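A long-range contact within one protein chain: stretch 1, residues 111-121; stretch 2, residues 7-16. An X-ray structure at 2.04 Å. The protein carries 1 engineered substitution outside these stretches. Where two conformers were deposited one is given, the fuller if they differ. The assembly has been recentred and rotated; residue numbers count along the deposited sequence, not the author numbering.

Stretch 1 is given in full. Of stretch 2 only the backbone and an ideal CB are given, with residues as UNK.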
# COMPACT_ATOMS: atom_id res chain seq x y z
N GLN A 111 -8.34 -0.29 -7.36
CA GLN A 111 -7.58 -0.77 -8.50
C GLN A 111 -6.42 -1.67 -8.09
O GLN A 111 -6.03 -2.54 -8.86
CB GLN A 111 -7.18 0.35 -9.47
CG GLN A 111 -6.17 1.35 -8.97
CD GLN A 111 -6.06 2.57 -9.88
OE1 GLN A 111 -6.29 3.71 -9.44
NE2 GLN A 111 -5.72 2.34 -11.14
N VAL A 112 -5.89 -1.49 -6.89
CA VAL A 112 -4.95 -2.47 -6.32
C VAL A 112 -5.65 -3.83 -6.26
O VAL A 112 -5.14 -4.82 -6.78
CB VAL A 112 -4.41 -2.05 -4.92
CG1 VAL A 112 -3.66 -3.19 -4.26
CG2 VAL A 112 -3.51 -0.84 -5.02
N LYS A 113 -6.84 -3.86 -5.66
CA LYS A 113 -7.62 -5.08 -5.51
C LYS A 113 -7.99 -5.73 -6.86
O LYS A 113 -7.84 -6.95 -7.01
CB LYS A 113 -8.87 -4.81 -4.66
CG LYS A 113 -9.80 -6.00 -4.45
CD LYS A 113 -9.17 -7.09 -3.60
CE LYS A 113 -10.06 -8.32 -3.57
NZ LYS A 113 -9.60 -9.33 -2.57
N SER A 114 -8.42 -4.91 -7.82
CA SER A 114 -8.79 -5.37 -9.17
C SER A 114 -7.61 -6.01 -9.90
O SER A 114 -7.77 -7.04 -10.55
CB SER A 114 -9.33 -4.20 -9.99
OG SER A 114 -9.65 -4.59 -11.32
N GLU A 115 -6.44 -5.39 -9.78
CA GLU A 115 -5.21 -5.93 -10.39
C GLU A 115 -4.77 -7.25 -9.75
O GLU A 115 -4.26 -8.13 -10.45
CB GLU A 115 -4.05 -4.92 -10.35
CG GLU A 115 -4.21 -3.71 -11.28
CD GLU A 115 -4.61 -4.09 -12.71
OE1 GLU A 115 -3.80 -4.72 -13.42
OE2 GLU A 115 -5.74 -3.74 -13.11
N LEU A 116 -4.98 -7.40 -8.44
CA LEU A 116 -4.63 -8.64 -7.75
C LEU A 116 -5.59 -9.77 -8.10
O LEU A 116 -5.19 -10.93 -8.19
CB LEU A 116 -4.54 -8.43 -6.23
CG LEU A 116 -3.41 -7.55 -5.67
CD1 LEU A 116 -3.67 -7.27 -4.21
CD2 LEU A 116 -2.03 -8.17 -5.84
N GLU A 117 -6.87 -9.42 -8.30
CA GLU A 117 -7.90 -10.38 -8.71
C GLU A 117 -7.68 -10.96 -10.10
O GLU A 117 -8.09 -12.09 -10.39
CB GLU A 117 -9.30 -9.74 -8.63
CG GLU A 117 -9.90 -9.67 -7.22
CD GLU A 117 -10.21 -11.04 -6.62
OE1 GLU A 117 -10.68 -11.93 -7.36
OE2 GLU A 117 -9.98 -11.23 -5.41
N LYS A 118 -7.01 -10.19 -10.96
CA LYS A 118 -6.74 -10.59 -12.35
C LYS A 118 -5.67 -11.67 -12.48
O LYS A 118 -5.58 -12.32 -13.52
CB LYS A 118 -6.33 -9.38 -13.18
CG LYS A 118 -7.48 -8.47 -13.56
CD LYS A 118 -6.96 -7.19 -14.18
CE LYS A 118 -8.11 -6.33 -14.63
NZ LYS A 118 -7.63 -5.02 -15.11
N ILE A 119 -4.86 -11.84 -11.45
CA ILE A 119 -3.76 -12.80 -11.48
C ILE A 119 -3.89 -13.86 -10.38
O ILE A 119 -2.98 -14.66 -10.18
CB ILE A 119 -2.38 -12.10 -11.35
CG1 ILE A 119 -2.30 -11.29 -10.06
CG2 ILE A 119 -2.10 -11.23 -12.58
CD1 ILE A 119 -0.89 -11.07 -9.56
N LYS A 120 -5.03 -13.86 -9.69
CA LYS A 120 -5.26 -14.68 -8.51
C LYS A 120 -5.20 -16.18 -8.80
O LYS A 120 -4.69 -16.96 -7.99
CB LYS A 120 -6.60 -14.32 -7.85
CG LYS A 120 -6.71 -14.72 -6.39
CD LYS A 120 -8.04 -14.29 -5.79
CE LYS A 120 -8.22 -14.84 -4.38
NZ LYS A 120 -9.57 -14.51 -3.82
N GLU A 121 -5.70 -16.57 -9.97
CA GLU A 121 -5.79 -17.97 -10.37
C GLU A 121 -4.52 -18.49 -11.07
O GLU A 121 -4.42 -19.68 -11.39
CB GLU A 121 -7.02 -18.19 -11.26
CG GLU A 121 -8.36 -17.82 -10.61
CD GLU A 121 -8.82 -18.84 -9.57
OE1 GLU A 121 -8.98 -18.44 -8.40
OE2 GLU A 121 -9.00 -20.02 -9.93
N UNK A 7 -12.33 -3.07 4.61
CA UNK A 7 -13.17 -3.66 3.56
C UNK A 7 -12.72 -3.42 2.11
O UNK A 7 -13.54 -3.35 1.21
CB UNK A 7 -14.59 -3.12 3.72
N UNK A 8 -11.41 -3.31 1.90
CA UNK A 8 -10.85 -3.27 0.55
C UNK A 8 -10.75 -4.68 -0.05
O UNK A 8 -10.65 -4.84 -1.26
CB UNK A 8 -9.47 -2.61 0.57
N UNK A 9 -10.73 -5.68 0.83
CA UNK A 9 -10.55 -7.07 0.42
C UNK A 9 -9.10 -7.53 0.35
O UNK A 9 -8.83 -8.71 0.08
CB UNK A 9 -11.20 -7.28 -0.95
N UNK A 10 -8.16 -6.62 0.60
CA UNK A 10 -6.73 -6.88 0.38
C UNK A 10 -6.14 -7.89 1.35
O UNK A 10 -5.25 -8.66 1.00
CB UNK A 10 -5.94 -5.57 0.48
N UNK A 11 -6.67 -7.90 2.58
CA UNK A 11 -6.14 -8.75 3.64
C UNK A 11 -6.55 -10.22 3.50
O UNK A 11 -6.14 -11.06 4.30
CB UNK A 11 -6.60 -8.22 5.00
N UNK A 12 -7.36 -10.52 2.48
CA UNK A 12 -7.98 -11.84 2.32
C UNK A 12 -7.29 -12.78 1.33
O UNK A 12 -7.68 -13.95 1.21
CB UNK A 12 -9.43 -11.65 1.88
N UNK A 13 -6.27 -12.28 0.63
CA UNK A 13 -5.51 -13.12 -0.29
C UNK A 13 -4.02 -12.77 -0.32
O UNK A 13 -3.63 -11.64 -0.02
CB UNK A 13 -6.09 -13.00 -1.70
N UNK A 14 -3.22 -13.76 -0.68
CA UNK A 14 -1.76 -13.63 -0.72
C UNK A 14 -1.28 -13.52 -2.17
O UNK A 14 -2.00 -13.90 -3.10
CB UNK A 14 -1.09 -14.82 -0.03
N UNK A 15 -0.07 -13.00 -2.35
CA UNK A 15 0.46 -12.73 -3.69
C UNK A 15 1.99 -12.82 -3.70
O UNK A 15 2.65 -12.50 -2.71
CB UNK A 15 0.01 -11.35 -4.17
N UNK A 16 2.55 -13.29 -4.82
CA UNK A 16 4.00 -13.30 -5.02
C UNK A 16 4.53 -11.86 -5.12
O UNK A 16 3.90 -11.02 -5.76
CB UNK A 16 4.36 -14.09 -6.28

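Position 7 lies beyond the reach of stretch 1. Nothing of the helix comes within 5.5 Å of its ideal CB. The backbone angles, 60/32, are left-handed, a region that glycine, asparagine and aspartate enter most easily. The residue is Asn-7.

At position 8 the CA-to-CB bond points sideways, and stretch 1 leaves open space around it. Many side chains would fit. The backbone is closer: its carbonyl O lies 3.5 Å from Lys-113 CG. The residue is Thr-8. Thr-8 OG1 turns back on its own stretch and accepts a hydrogen bond from the backbone N of position 10 at 3.3 Å.

Position 9 is the most restricted. An ideal CB would point toward the helix and sit 3.0 Å from Lys-113 CE, which is tight. The angles, 88/-3, would also jam it against the carbonyl O of position 8, and that alone calls for glycine. The residue is Gly-9. Lys-113 NZ donates a hydrogen bond to Gly-9 O at 2.8 Å.

At position 10 the CB points sideways, 5.4 Å from Lys-113 CD and 5.5 Å from Leu-116 CD1. Val-112 and Leu-116 offer an apolar surface slightly further on. A side chain long enough to bend toward it would suit: leucine, methionine or perhaps isoleucine. The residue is Leu-10, in the m, t rotamer. Its CD2 lies 3.7 Å from Leu-116 CD1 and 3.8 Å from both Val-112 CG1 and Lys-113 CA, so one methyl touches three helix residues.

Position 11 points away from stretch 1, which sets little limit on it. A polar residue is acceptable, and Glu-11 is found.

Position 12 points sideways, its ideal CB 5.0 Å from Lys-113 NZ. Polar or acidic side chains would be reasonable. Asn-12 is found, but its side chain makes no contact with the helix.

Position 13 points toward stretch 1. Its ideal CB is 3.9 Å from Lys-120 CE and 5.1 Å from Lys-113 NZ. The nearby ammonium favours an acceptor, so glutamine, glutamate or a shorter acid could be considered. The residue is Gln-13. Its OE1 accepts a hydrogen bond from Lys-113 NZ at 2.6 Å. Its NE2 packs 3.7 Å from Leu-116 CD1. Within stretch 1, Lys-113 NZ also forms a salt bridge with Glu-117 OE2 at 3.4 Å, with a weak hydrogen bond. Its bonds to Gly-9 O and Gln-13 OE1 tie helix to loop.

Position 14 points away, and its extended angles suit a beta-branched or polar residue. It is Thr-14, without contact to the helix.

Position 15 points back toward the helix. Its ideal CB is 4.1 Å from Leu-116 CD2 and 5.5 Å from Ile-119 CD1. Valine, isoleucine or leucine would match this apolar surface. The residue is Val-15. Its CG2 lies 3.8 Å from Leu-116 CD2 and 4.1 Å from Ile-119 CD1.

Position 16 points sideways, free of stretch 1, so many side chains would do. It is Glu-16, at the N-cap position right before a helix.

Stretch 2 7-16: NTGLENQTVE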
# COMPACT_ATOMS: atom_id res chain seq x y z
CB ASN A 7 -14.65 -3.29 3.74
CG ASN A 7 -15.14 -3.51 5.15
OD1 ASN A 7 -15.13 -4.63 5.67
ND2 ASN A 7 -15.58 -2.43 5.79
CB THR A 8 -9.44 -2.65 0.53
OG1 THR A 8 -8.55 -3.47 1.30
CG2 THR A 8 -9.45 -1.21 1.09
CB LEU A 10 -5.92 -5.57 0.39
CG LEU A 10 -6.20 -4.61 -0.78
CD1 LEU A 10 -5.32 -3.37 -0.72
CD2 LEU A 10 -6.02 -5.31 -2.10
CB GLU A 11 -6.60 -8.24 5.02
CG GLU A 11 -6.42 -6.74 5.28
CD GLU A 11 -7.68 -5.93 5.01
OE1 GLU A 11 -8.38 -6.19 4.01
OE2 GLU A 11 -7.98 -5.01 5.80
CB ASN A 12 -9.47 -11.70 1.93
CG ASN A 12 -10.29 -10.96 2.98
OD1 ASN A 12 -10.04 -11.08 4.19
ND2 ASN A 12 -11.27 -10.19 2.53
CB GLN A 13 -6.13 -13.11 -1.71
CG GLN A 13 -5.61 -12.03 -2.67
CD GLN A 13 -6.01 -10.62 -2.27
OE1 GLN A 13 -7.18 -10.27 -2.27
NE2 GLN A 13 -5.01 -9.81 -1.93
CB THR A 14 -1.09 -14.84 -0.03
OG1 THR A 14 -1.52 -16.05 -0.68
CG2 THR A 14 -1.48 -14.92 1.45
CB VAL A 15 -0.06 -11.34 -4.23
CG1 VAL A 15 0.35 -10.17 -3.32
CG2 VAL A 15 0.36 -11.09 -5.68
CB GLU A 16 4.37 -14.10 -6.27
CG GLU A 16 5.87 -14.39 -6.39
CD GLU A 16 6.21 -15.34 -7.52
OE1 GLU A 16 5.36 -16.20 -7.86
OE2 GLU A 16 7.33 -15.23 -8.07
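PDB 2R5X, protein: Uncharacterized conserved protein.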